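Local coordinates for folylpolyglutamate synthase protein FOLC (Mycobacterium tuberculosis, PDB 2VOS), which probably adds L-glutamate to dihydropteroate and to tetrahydrofolate polyglutamates at the expense of ATP, releasing ADP and phosphate, at residues 394-405 and 425-436. Numbering follows the deposited sequence.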
ATOM      1  N   LEU A 394      -0.842   3.151  19.408  1.00 43.21           N
ATOM      2  CA  LEU A 394       0.373   3.985  19.429  1.00 43.29           C
ATOM      3  C   LEU A 394       0.677   4.536  20.808  1.00 44.25           C
ATOM      4  O   LEU A 394       1.824   4.938  21.090  1.00 43.14           O
ATOM      5  CB  LEU A 394       0.267   5.140  18.422  1.00 44.72           C
ATOM      6  CG  LEU A 394       0.151   4.591  16.993  1.00 46.69           C
ATOM      7  CD1 LEU A 394      -0.162   5.685  15.934  1.00 50.16           C
ATOM      8  CD2 LEU A 394       1.411   3.836  16.655  1.00 50.73           C
ATOM      9  N   GLU A 395      -0.338   4.565  21.680  1.00 44.02           N
ATOM     10  CA  GLU A 395      -0.125   5.165  23.018  1.00 44.72           C
ATOM     11  C   GLU A 395       1.009   4.531  23.809  1.00 44.80           C
ATOM     12  O   GLU A 395       1.713   5.225  24.517  1.00 45.77           O
ATOM     13  CB  GLU A 395      -1.405   5.145  23.847  1.00 44.58           C
ATOM     14  CG  GLU A 395      -1.240   5.897  25.176  1.00 47.23           C
ATOM     15  CD  GLU A 395      -0.701   5.003  26.286  1.00 46.58           C
ATOM     16  OE1 GLU A 395      -0.749   3.783  26.093  1.00 45.41           O
ATOM     17  OE2 GLU A 395      -0.239   5.520  27.331  1.00 45.81           O
ATOM     18  N   PRO A 396       1.169   3.196  23.730  1.00 45.13           N
ATOM     19  CA  PRO A 396       2.286   2.589  24.448  1.00 45.26           C
ATOM     20  C   PRO A 396       3.692   2.989  23.936  1.00 46.09           C
ATOM     21  O   PRO A 396       4.681   2.734  24.631  1.00 46.09           O
ATOM     22  CB  PRO A 396       2.065   1.086  24.235  1.00 45.37           C
ATOM     23  CG  PRO A 396       0.560   0.952  23.963  1.00 46.14           C
ATOM     24  CD  PRO A 396       0.312   2.171  23.092  1.00 44.75           C
ATOM     25  N   VAL A 397       3.821   3.646  22.785  1.00 44.73           N
ATOM     26  CA  VAL A 397       5.174   3.938  22.339  1.00 45.56           C
ATOM     27  C   VAL A 397       5.471   5.419  22.151  1.00 45.54           C
ATOM     28  O   VAL A 397       6.644   5.806  22.046  1.00 46.89           O
ATOM     29  CB  VAL A 397       5.548   3.161  21.013  1.00 46.78           C
ATOM     30  CG1 VAL A 397       5.728   1.687  21.300  1.00 47.67           C
ATOM     31  CG2 VAL A 397       4.462   3.406  19.904  1.00 45.80           C
ATOM     32  N   PHE A 398       4.438   6.222  21.962  1.00 44.30           N
ATOM     33  CA  PHE A 398       4.629   7.671  21.791  1.00 44.66           C
ATOM     34  C   PHE A 398       4.525   8.310  23.185  1.00 45.05           C
ATOM     35  O   PHE A 398       3.427   8.328  23.830  1.00 44.64           O
ATOM     36  CB  PHE A 398       3.560   8.315  20.861  1.00 44.15           C
ATOM     37  CG  PHE A 398       3.662   7.906  19.372  1.00 44.85           C
ATOM     38  CD1 PHE A 398       4.770   7.257  18.893  1.00 43.35           C
ATOM     39  CD2 PHE A 398       2.644   8.273  18.462  1.00 45.73           C
ATOM     40  CE1 PHE A 398       4.878   6.919  17.562  1.00 43.58           C
ATOM     41  CE2 PHE A 398       2.725   7.935  17.103  1.00 46.38           C
ATOM     42  CZ  PHE A 398       3.845   7.266  16.641  1.00 44.55           C
ATOM     43  N   ASP A 399       5.627   8.900  23.636  1.00 44.15           N
ATOM     44  CA  ASP A 399       5.606   9.636  24.896  1.00 44.55           C
ATOM     45  C   ASP A 399       4.599  10.781  24.819  1.00 44.35           C
ATOM     46  O   ASP A 399       3.884  11.103  25.812  1.00 42.35           O
ATOM     47  CB  ASP A 399       7.009  10.180  25.171  1.00 44.53           C
ATOM     48  CG  ASP A 399       7.951   9.077  25.469  1.00 48.85           C
ATOM     49  OD1 ASP A 399       7.922   8.648  26.654  1.00 49.81           O
ATOM     50  OD2 ASP A 399       8.617   8.557  24.511  1.00 46.29           O
ATOM     51  N   SER A 400       4.564  11.438  23.659  1.00 43.18           N
ATOM     52  CA  SER A 400       3.470  12.367  23.410  1.00 44.03           C
ATOM     53  C   SER A 400       3.138  12.425  21.956  1.00 43.35           C
ATOM     54  O   SER A 400       3.858  11.869  21.114  1.00 42.98           O
ATOM     55  CB  SER A 400       3.731  13.777  24.002  1.00 44.49           C
ATOM     56  OG  SER A 400       4.747  14.429  23.295  1.00 50.23           O
ATOM     57  N   VAL A 401       2.068  13.132  21.629  1.00 42.63           N
ATOM     58  CA  VAL A 401       1.652  13.231  20.255  1.00 42.73           C
ATOM     59  C   VAL A 401       1.306  14.686  19.922  1.00 43.55           C
ATOM     60  O   VAL A 401       0.787  15.426  20.780  1.00 43.67           O
ATOM     61  CB  VAL A 401       0.515  12.221  20.015  1.00 44.03           C
ATOM     62  CG1 VAL A 401      -0.736  12.559  20.921  1.00 42.87           C
ATOM     63  CG2 VAL A 401       0.181  12.112  18.548  1.00 45.91           C
ATOM     64  N   VAL A 402       1.647  15.117  18.706  1.00 42.28           N
ATOM     65  CA  VAL A 402       1.201  16.413  18.176  1.00 42.14           C
ATOM     66  C   VAL A 402       0.194  16.083  17.093  1.00 42.65           C
ATOM     67  O   VAL A 402       0.550  15.431  16.109  1.00 44.19           O
ATOM     68  CB  VAL A 402       2.386  17.168  17.501  1.00 41.94           C
ATOM     69  CG1 VAL A 402       1.946  18.601  17.091  1.00 40.90           C
ATOM     70  CG2 VAL A 402       3.599  17.207  18.461  1.00 38.81           C
ATOM     71  N   VAL A 403      -1.051  16.508  17.266  1.00 43.38           N
ATOM     72  CA  VAL A 403      -2.101  16.241  16.289  1.00 42.77           C
ATOM     73  C   VAL A 403      -2.272  17.438  15.390  1.00 43.38           C
ATOM     74  O   VAL A 403      -2.133  18.585  15.821  1.00 42.28           O
ATOM     75  CB  VAL A 403      -3.446  15.883  16.964  1.00 43.60           C
ATOM     76  CG1 VAL A 403      -3.315  14.613  17.802  1.00 42.84           C
ATOM     77  CG2 VAL A 403      -3.894  16.979  17.850  1.00 41.65           C
ATOM     78  N   THR A 404      -2.532  17.179  14.112  1.00 44.08           N
ATOM     79  CA  THR A 404      -2.610  18.233  13.139  1.00 44.29           C
ATOM     80  C   THR A 404      -3.542  17.803  12.002  1.00 44.56           C
ATOM     81  O   THR A 404      -4.354  16.887  12.166  1.00 44.38           O
ATOM     82  CB  THR A 404      -1.160  18.661  12.660  1.00 44.88           C
ATOM     83  OG1 THR A 404      -1.249  19.815  11.821  1.00 44.59           O
ATOM     84  CG2 THR A 404      -0.460  17.560  11.898  1.00 43.42           C
ATOM     85  N   HIS A 405      -3.453  18.497  10.870  1.00 45.64           N
ATOM     86  CA  HIS A 405      -4.338  18.296   9.707  1.00 46.22           C
ATOM     87  C   HIS A 405      -3.384  18.176   8.528  1.00 45.72           C
ATOM     88  O   HIS A 405      -2.564  19.073   8.338  1.00 46.40           O
ATOM     89  CB  HIS A 405      -5.211  19.547   9.519  1.00 46.19           C
ATOM     90  CG  HIS A 405      -6.277  19.407   8.478  1.00 48.16           C
ATOM     91  ND1 HIS A 405      -5.996  19.269   7.132  1.00 48.77           N
ATOM     92  CD2 HIS A 405      -7.631  19.397   8.585  1.00 47.84           C
ATOM     93  CE1 HIS A 405      -7.127  19.160   6.457  1.00 47.61           C
ATOM     94  NE2 HIS A 405      -8.137  19.251   7.314  1.00 50.50           N
ATOM     95  N   PHE A 425      -4.355   9.303  25.466  1.00 47.42           N
ATOM     96  CA  PHE A 425      -3.069   9.720  25.996  1.00 47.32           C
ATOM     97  C   PHE A 425      -3.145  10.484  27.324  1.00 48.42           C
ATOM     98  O   PHE A 425      -2.154  10.506  28.078  1.00 48.30           O
ATOM     99  CB  PHE A 425      -2.344  10.590  24.973  1.00 47.14           C
ATOM    100  CG  PHE A 425      -1.736   9.818  23.837  1.00 46.14           C
ATOM    101  CD1 PHE A 425      -2.548   9.264  22.853  1.00 44.45           C
ATOM    102  CD2 PHE A 425      -0.351   9.688  23.726  1.00 45.15           C
ATOM    103  CE1 PHE A 425      -1.983   8.560  21.778  1.00 44.77           C
ATOM    104  CE2 PHE A 425       0.221   8.993  22.653  1.00 41.61           C
ATOM    105  CZ  PHE A 425      -0.586   8.433  21.688  1.00 41.68           C
ATOM    106  N   GLY A 426      -4.305  11.093  27.600  1.00 48.80           N
ATOM    107  CA  GLY A 426      -4.426  12.103  28.642  1.00 49.71           C
ATOM    108  C   GLY A 426      -4.010  13.405  27.987  1.00 50.95           C
ATOM    109  O   GLY A 426      -3.079  13.424  27.188  1.00 51.97           O
ATOM    110  N   PRO A 427      -4.719  14.497  28.281  1.00 51.25           N
ATOM    111  CA  PRO A 427      -4.428  15.812  27.728  1.00 51.68           C
ATOM    112  C   PRO A 427      -2.984  16.324  27.927  1.00 51.85           C
ATOM    113  O   PRO A 427      -2.504  17.078  27.078  1.00 52.22           O
ATOM    114  CB  PRO A 427      -5.441  16.717  28.437  1.00 51.85           C
ATOM    115  CG  PRO A 427      -5.788  15.970  29.687  1.00 51.41           C
ATOM    116  CD  PRO A 427      -5.867  14.554  29.208  1.00 51.82           C
ATOM    117  N   ASP A 428      -2.288  15.911  28.994  1.00 51.54           N
ATOM    118  CA  ASP A 428      -0.868  16.292  29.184  1.00 51.21           C
ATOM    119  C   ASP A 428       0.114  15.779  28.124  1.00 49.16           C
ATOM    120  O   ASP A 428       1.184  16.329  27.979  1.00 48.93           O
ATOM    121  CB  ASP A 428      -0.375  15.897  30.575  1.00 51.65           C
ATOM    122  CG  ASP A 428      -1.114  16.655  31.676  1.00 57.01           C
ATOM    123  OD1 ASP A 428      -0.545  17.608  32.267  1.00 60.31           O
ATOM    124  OD2 ASP A 428      -2.294  16.308  31.944  1.00 63.32           O
ATOM    125  N   ARG A 429      -0.251  14.738  27.389  1.00 48.37           N
ATOM    126  CA  ARG A 429       0.635  14.177  26.359  1.00 47.44           C
ATOM    127  C   ARG A 429       0.208  14.550  24.934  1.00 47.41           C
ATOM    128  O   ARG A 429       0.646  13.929  23.922  1.00 46.52           O
ATOM    129  CB  ARG A 429       0.707  12.658  26.540  1.00 47.43           C
ATOM    130  CG  ARG A 429       1.303  12.246  27.870  1.00 46.15           C
ATOM    131  CD  ARG A 429       1.022  10.775  28.129  1.00 43.99           C
ATOM    132  NE  ARG A 429       1.619   9.907  27.105  1.00 42.16           N
ATOM    133  CZ  ARG A 429       1.267   8.624  26.966  1.00 42.34           C
ATOM    134  NH1 ARG A 429       0.337   8.095  27.784  1.00 38.88           N
ATOM    135  NH2 ARG A 429       1.829   7.849  26.032  1.00 40.44           N
ATOM    136  N   VAL A 430      -0.653  15.555  24.841  1.00 46.01           N
ATOM    137  CA  VAL A 430      -1.199  15.927  23.546  1.00 46.78           C
ATOM    138  C   VAL A 430      -0.924  17.389  23.220  1.00 46.91           C
ATOM    139  O   VAL A 430      -1.120  18.264  24.051  1.00 46.27           O
ATOM    140  CB  VAL A 430      -2.741  15.685  23.461  1.00 47.32           C
ATOM    141  CG1 VAL A 430      -3.258  16.042  22.020  1.00 45.76           C
ATOM    142  CG2 VAL A 430      -3.096  14.234  23.875  1.00 48.06           C
ATOM    143  N   ARG A 431      -0.467  17.658  22.012  1.00 45.51           N
ATOM    144  CA  ARG A 431      -0.345  19.037  21.563  1.00 45.90           C
ATOM    145  C   ARG A 431      -0.979  19.161  20.195  1.00 44.81           C
ATOM    146  O   ARG A 431      -1.218  18.140  19.518  1.00 45.14           O
ATOM    147  CB  ARG A 431       1.126  19.452  21.581  1.00 46.20           C
ATOM    148  CG  ARG A 431       1.565  19.683  23.037  1.00 51.72           C
ATOM    149  CD  ARG A 431       3.022  20.168  23.131  1.00 61.12           C
ATOM    150  NE  ARG A 431       3.498  20.446  24.503  1.00 66.50           N
ATOM    151  CZ  ARG A 431       3.559  19.540  25.491  1.00 69.86           C
ATOM    152  NH1 ARG A 431       3.137  18.275  25.308  1.00 70.72           N
ATOM    153  NH2 ARG A 431       4.040  19.894  26.672  1.00 68.97           N
ATOM    154  N   THR A 432      -1.253  20.383  19.764  1.00 44.50           N
ATOM    155  CA  THR A 432      -1.891  20.596  18.467  1.00 44.71           C
ATOM    156  C   THR A 432      -1.065  21.551  17.621  1.00 45.60           C
ATOM    157  O   THR A 432      -0.303  22.362  18.143  1.00 45.41           O
ATOM    158  CB  THR A 432      -3.318  21.224  18.623  1.00 44.77           C
ATOM    159  OG1 THR A 432      -3.184  22.510  19.193  1.00 45.46           O
ATOM    160  CG2 THR A 432      -4.277  20.359  19.453  1.00 40.42           C
ATOM    161  N   ALA A 433      -1.212  21.477  16.312  1.00 45.28           N
ATOM    162  CA  ALA A 433      -0.549  22.441  15.433  1.00 46.34           C
ATOM    163  C   ALA A 433      -1.429  22.561  14.190  1.00 47.44           C
ATOM    164  O   ALA A 433      -2.014  21.568  13.752  1.00 46.29           O
ATOM    165  CB  ALA A 433       0.882  21.963  15.050  1.00 46.54           C
ATOM    166  N   GLU A 434      -1.495  23.766  13.620  1.00 48.72           N
ATOM    167  CA  GLU A 434      -2.423  24.055  12.529  1.00 49.93           C
ATOM    168  C   GLU A 434      -2.074  23.303  11.262  1.00 49.69           C
ATOM    169  O   GLU A 434      -2.968  23.014  10.435  1.00 50.86           O
ATOM    170  CB  GLU A 434      -2.479  25.557  12.229  1.00 51.22           C
ATOM    171  CG  GLU A 434      -2.991  26.434  13.409  1.00 57.46           C
ATOM    172  CD  GLU A 434      -3.195  27.917  13.010  1.00 66.07           C
ATOM    173  OE1 GLU A 434      -3.322  28.218  11.790  1.00 69.54           O
ATOM    174  OE2 GLU A 434      -3.230  28.793  13.914  1.00 68.30           O
ATOM    175  N   ASN A 435      -0.787  23.007  11.061  1.00 47.62           N
ATOM    176  CA  ASN A 435      -0.387  22.310   9.851  1.00 46.83           C
ATOM    177  C   ASN A 435       0.852  21.451  10.121  1.00 46.54           C
ATOM    178  O   ASN A 435       1.496  21.533  11.193  1.00 45.23           O
ATOM    179  CB  ASN A 435      -0.127  23.303   8.710  1.00 48.10           C
ATOM    180  CG  ASN A 435       0.987  24.270   9.034  1.00 46.13           C
ATOM    181  OD1 ASN A 435       2.097  23.853   9.366  1.00 46.90           O
ATOM    182  ND2 ASN A 435       0.695  25.553   8.972  1.00 46.49           N
ATOM    183  N   LEU A 436       1.157  20.607   9.157  1.00 46.11           N
ATOM    184  CA  LEU A 436       2.186  19.629   9.297  1.00 46.12           C
ATOM    185  C   LEU A 436       3.570  20.201   9.566  1.00 46.54           C
ATOM    186  O   LEU A 436       4.346  19.643  10.376  1.00 46.35           O
ATOM    187  CB  LEU A 436       2.196  18.754   8.032  1.00 46.58           C
ATOM    188  CG  LEU A 436       3.090  17.546   8.134  1.00 47.92           C
ATOM    189  CD1 LEU A 436       2.627  16.661   9.278  1.00 47.28           C
ATOM    190  CD2 LEU A 436       3.092  16.733   6.795  1.00 50.74           C
TER
HETATM  191  O   HOH W   1      -0.535  20.198   6.754  1.00 42.43           O
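Strands 400-403 and 430-432, joined through helix 414-425 in a beta-alpha-beta unit, run parallel at one end of the six-stranded sheet in the glutamate ligase domain of this Mur ligase relative, with 430-432 outermost. Val401 and Val403 each reach across to two residues of the neighbouring strand: Val401 N donates to Arg429 O and Val401 O receives Arg431 N, and Val403 continues the ladder with Arg431 O and Ala433 N. Along one face Val401 and Val403 lie beside Val430 and Thr432, Val403 and Thr432 resting on helix 414-425, while Val402 turns to the other face with Arg431.

Ahead of the strands, side chains of Phe425 and Arg429 carry the contact, the arginine largely against backbone carbonyls. The Phe425 ring is sandwiched: Glu395 CG stands over the centre of one face, 4.0 Å from the centroid, and Val401 CG1 over the centre of the other, both as CH-pi contacts. Phe398 CB meets the ring edge at CE2. The Arg429 chain bends at chi3 (61°), bringing its guanidinium edge to the 395-399 turn, with Phe425 CD2 over one face, toward the rim. NE binds Asp399 O at 2.9 Å, from above that carbonyl plane. NH2 is shared between Phe398 O (2.8 Å) and Glu395 O. NH1 donates a nearly straight hydrogen bond of 2.7 Å to the anti lone pair of Glu395 OE2, completing a salt bridge. The two charged planes nevertheless stand 68° apart. At the far end Thr404 OG1, anti to its own nitrogen (chi1 -173°), donates to Ala433 O at 2.7 Å, and a water links His405 O to Leu436 N.

Three carbonyl oxygens and one carboxylate oxygen thus lie near the guanidinium plane, fixing its rotation and tying the turn before one strand to the start of the next; the surrounding oxygens would be expected to stabilise the arginine's positive charge.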